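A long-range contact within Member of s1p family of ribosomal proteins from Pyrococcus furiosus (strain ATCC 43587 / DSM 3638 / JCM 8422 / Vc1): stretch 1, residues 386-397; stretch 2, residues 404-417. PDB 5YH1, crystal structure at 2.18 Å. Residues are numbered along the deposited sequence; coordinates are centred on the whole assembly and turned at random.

Stretch 1, residues 386-397: NFDLNKIVKILA
Stretch 2, residues 404-417: GVEGGGHSYAGSIK

A helix, 389-397, lies against a β-hairpin whose strands, 406-409 and 413-417, are paired by Gly408 N to Ser415 O (2.9 Å) and Ser415 N to Gly408 O (3.1 Å). The helix runs antiparallel to the first strand (167°, axes 7.4 Å apart at closest) and nearly parallel to the second (14°, 9.8 Å). In the register, Asp388 CA lies 4.2 Å from Ser411 CA, Asn390 CA lies 5.0 Å from Gly408 CA, and Ala397 CA lies 5.2 Å from Val405 CA.

The helix start is capped from within and tied to the hairpin by one backbone bond. Asp388, extended at phi/psi -140/111 with chi1 t, is the N-cap: its OD1 accepts from Lys391 N at 3.2 Å. Leu389 N, a free amide of the first turn, donates to Ser411 O in the hairpin turn at 3.0 Å.

Asn390, chi1 m and chi2 -47°, turns its amide onto the backbone of one residue: ND2 donates to Gly409 O (3.0 Å), and OD1 accepts from Gly409 N (3.1 Å). Gly407, Gly408 and Gly409 have phi near 123 to 134° and psi between -120 and -145°, where a CB would jam against the preceding carbonyl; at Gly408 it would also lie 2.2 Å from Asn390 OD1.

Apolar side chains make the rest of the contact described here. Leu389 (t, p) points toward the hairpin, bringing CD2 to 3.8 Å from Gly414 CA and 4.0 Å from Gly408 CA; an ideal CB on Gly414 would be tight against that methyl at 3.0 Å. Val393, chi1 t, spreads its methyls: CG1 meets Val405 CG1 and CG2 meets Ile416 CG1, both at 4.1 Å. Val405 is t and Ile416 m, t; both point toward the helix. Farther along, Leu396 (m, t) places CB 4.1 Å from Val405 CG1, while Ala397 CB sits 4.3 Å from Val405 CB.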

# COMPACT_ATOMS: atom_id res chain seq x y z
N ASN A 386 16.24 -15.69 36.35
CA ASN A 386 15.19 -16.50 35.71
C ASN A 386 14.09 -15.66 35.04
O ASN A 386 12.90 -15.95 35.15
CB ASN A 386 14.60 -17.51 36.70
CG ASN A 386 15.55 -18.65 36.99
OD1 ASN A 386 15.67 -19.58 36.20
ND2 ASN A 386 16.26 -18.56 38.11
N PHE A 387 14.52 -14.62 34.33
CA PHE A 387 13.59 -13.80 33.58
C PHE A 387 13.03 -14.62 32.43
O PHE A 387 13.77 -15.21 31.67
CB PHE A 387 14.29 -12.56 33.03
CG PHE A 387 13.43 -11.74 32.12
CD1 PHE A 387 12.52 -10.84 32.64
CD2 PHE A 387 13.49 -11.92 30.75
CE1 PHE A 387 11.70 -10.10 31.80
CE2 PHE A 387 12.67 -11.18 29.91
CZ PHE A 387 11.78 -10.27 30.44
N ASP A 388 11.71 -14.67 32.32
CA ASP A 388 11.06 -15.35 31.20
C ASP A 388 9.87 -14.50 30.77
O ASP A 388 8.89 -14.39 31.50
CB ASP A 388 10.61 -16.76 31.60
CG ASP A 388 10.01 -17.55 30.43
OD1 ASP A 388 9.41 -16.97 29.50
OD2 ASP A 388 10.13 -18.79 30.43
N LEU A 389 9.99 -13.90 29.59
CA LEU A 389 8.98 -13.00 29.08
C LEU A 389 7.64 -13.70 28.85
O LEU A 389 6.60 -13.14 29.15
CB LEU A 389 9.47 -12.34 27.79
CG LEU A 389 8.51 -11.37 27.09
CD1 LEU A 389 8.17 -10.20 28.00
CD2 LEU A 389 9.10 -10.91 25.77
N ASN A 390 7.68 -14.92 28.31
CA ASN A 390 6.45 -15.70 28.06
C ASN A 390 5.68 -15.97 29.35
O ASN A 390 4.46 -15.83 29.37
CB ASN A 390 6.75 -17.00 27.32
CG ASN A 390 7.32 -16.76 25.94
OD1 ASN A 390 6.80 -15.94 25.18
ND2 ASN A 390 8.39 -17.45 25.60
N LYS A 391 6.39 -16.31 30.42
CA LYS A 391 5.76 -16.50 31.73
C LYS A 391 5.17 -15.21 32.25
O LYS A 391 4.09 -15.21 32.83
CB LYS A 391 6.75 -17.05 32.76
CG LYS A 391 7.13 -18.50 32.54
CD LYS A 391 8.20 -18.97 33.51
CE LYS A 391 8.69 -20.36 33.13
NZ LYS A 391 9.97 -20.72 33.81
N ILE A 392 5.90 -14.10 32.08
CA ILE A 392 5.43 -12.81 32.57
C ILE A 392 4.17 -12.38 31.82
O ILE A 392 3.24 -11.87 32.43
CB ILE A 392 6.53 -11.74 32.54
CG1 ILE A 392 7.55 -12.04 33.65
CG2 ILE A 392 5.95 -10.34 32.73
CD1 ILE A 392 8.82 -11.24 33.58
N VAL A 393 4.14 -12.62 30.51
CA VAL A 393 2.98 -12.28 29.69
C VAL A 393 1.74 -13.06 30.12
O VAL A 393 0.65 -12.49 30.23
CB VAL A 393 3.25 -12.50 28.19
CG1 VAL A 393 1.97 -12.43 27.37
CG2 VAL A 393 4.26 -11.48 27.68
N LYS A 394 1.90 -14.37 30.36
CA LYS A 394 0.80 -15.19 30.88
C LYS A 394 0.31 -14.64 32.22
O LYS A 394 -0.90 -14.51 32.44
CB LYS A 394 1.24 -16.66 31.04
CG LYS A 394 1.53 -17.36 29.72
N ILE A 395 1.25 -14.30 33.11
CA ILE A 395 0.87 -13.70 34.39
C ILE A 395 0.05 -12.41 34.16
O ILE A 395 -0.99 -12.22 34.78
CB ILE A 395 2.10 -13.42 35.29
CG1 ILE A 395 2.67 -14.74 35.83
CG2 ILE A 395 1.73 -12.52 36.46
CD1 ILE A 395 4.03 -14.60 36.49
N LEU A 396 0.52 -11.54 33.27
CA LEU A 396 -0.16 -10.26 33.05
C LEU A 396 -1.58 -10.47 32.51
O LEU A 396 -2.51 -9.81 32.97
CB LEU A 396 0.66 -9.34 32.12
CG LEU A 396 2.01 -8.84 32.67
CD1 LEU A 396 2.75 -8.03 31.62
CD2 LEU A 396 1.85 -8.02 33.94
N ALA A 397 -1.74 -11.39 31.57
CA ALA A 397 -3.04 -11.70 30.98
C ALA A 397 -4.05 -12.18 32.03
O ALA A 397 -5.21 -11.79 32.00
CB ALA A 397 -2.90 -12.75 29.88
N GLY A 404 -6.45 -7.01 27.14
CA GLY A 404 -6.06 -7.53 25.82
C GLY A 404 -4.58 -7.86 25.69
O GLY A 404 -4.00 -7.70 24.62
N VAL A 405 -3.97 -8.35 26.77
CA VAL A 405 -2.54 -8.63 26.78
C VAL A 405 -2.21 -9.82 25.89
O VAL A 405 -2.87 -10.85 25.95
CB VAL A 405 -2.02 -8.90 28.20
CG1 VAL A 405 -0.54 -9.23 28.17
CG2 VAL A 405 -2.27 -7.69 29.10
N GLU A 406 -1.17 -9.68 25.07
CA GLU A 406 -0.74 -10.74 24.17
C GLU A 406 0.71 -10.56 23.77
O GLU A 406 1.24 -9.45 23.80
CB GLU A 406 -1.59 -10.74 22.91
CG GLU A 406 -2.61 -11.86 22.85
CD GLU A 406 -3.68 -11.60 21.82
OE1 GLU A 406 -3.43 -10.82 20.88
OE2 GLU A 406 -4.78 -12.18 21.96
N GLY A 407 1.34 -11.66 23.37
CA GLY A 407 2.65 -11.63 22.75
C GLY A 407 3.65 -12.50 23.48
O GLY A 407 3.30 -13.54 24.03
N GLY A 408 4.90 -12.04 23.50
CA GLY A 408 6.02 -12.81 24.03
C GLY A 408 7.05 -12.93 22.93
O GLY A 408 7.35 -11.96 22.25
N GLY A 409 7.57 -14.14 22.75
CA GLY A 409 8.65 -14.40 21.79
C GLY A 409 9.67 -15.27 22.49
O GLY A 409 9.34 -16.37 22.94
N HIS A 410 10.90 -14.78 22.60
CA HIS A 410 11.91 -15.46 23.40
C HIS A 410 11.64 -15.18 24.86
O HIS A 410 10.90 -14.25 25.19
CB HIS A 410 13.32 -14.99 23.06
CG HIS A 410 13.66 -15.17 21.62
ND1 HIS A 410 14.07 -16.38 21.11
CD2 HIS A 410 13.64 -14.30 20.58
CE1 HIS A 410 14.29 -16.25 19.81
NE2 HIS A 410 14.04 -15.00 19.46
N SER A 411 12.26 -15.97 25.73
CA SER A 411 12.25 -15.69 27.16
C SER A 411 12.98 -14.38 27.46
O SER A 411 12.75 -13.78 28.51
CB SER A 411 12.91 -16.84 27.94
OG SER A 411 14.27 -16.99 27.57
N TYR A 412 13.85 -13.94 26.54
CA TYR A 412 14.73 -12.76 26.73
C TYR A 412 14.49 -11.59 25.75
O TYR A 412 15.04 -10.50 25.93
CB TYR A 412 16.21 -13.18 26.65
CG TYR A 412 16.55 -13.90 25.37
CD1 TYR A 412 16.73 -13.19 24.18
CD2 TYR A 412 16.65 -15.29 25.33
CE1 TYR A 412 17.02 -13.85 22.99
CE2 TYR A 412 16.93 -15.96 24.15
CZ TYR A 412 17.11 -15.23 22.98
OH TYR A 412 17.40 -15.89 21.81
N ALA A 413 13.68 -11.80 24.71
CA ALA A 413 13.45 -10.78 23.69
C ALA A 413 12.13 -11.00 22.97
O ALA A 413 11.85 -12.11 22.50
CB ALA A 413 14.60 -10.74 22.69
N GLY A 414 11.33 -9.95 22.88
CA GLY A 414 10.03 -10.05 22.24
C GLY A 414 9.23 -8.78 22.44
O GLY A 414 9.79 -7.71 22.69
N SER A 415 7.92 -8.91 22.33
CA SER A 415 7.05 -7.75 22.42
C SER A 415 5.67 -8.13 22.95
O SER A 415 5.23 -9.26 22.80
CB SER A 415 6.93 -7.06 21.06
OG SER A 415 6.54 -7.98 20.07
N ILE A 416 5.05 -7.17 23.62
CA ILE A 416 3.73 -7.30 24.21
C ILE A 416 2.80 -6.37 23.44
O ILE A 416 3.22 -5.32 22.96
CB ILE A 416 3.74 -6.88 25.69
CG1 ILE A 416 4.85 -7.60 26.46
CG2 ILE A 416 2.41 -7.22 26.35
CD1 ILE A 416 5.02 -7.12 27.89
N LYS A 417 1.54 -6.78 23.31
CA LYS A 417 0.48 -5.90 22.84
C LYS A 417 -0.56 -5.84 23.95
O LYS A 417 -0.65 -6.75 24.78
CB LYS A 417 -0.15 -6.40 21.55
CG LYS A 417 0.80 -6.47 20.36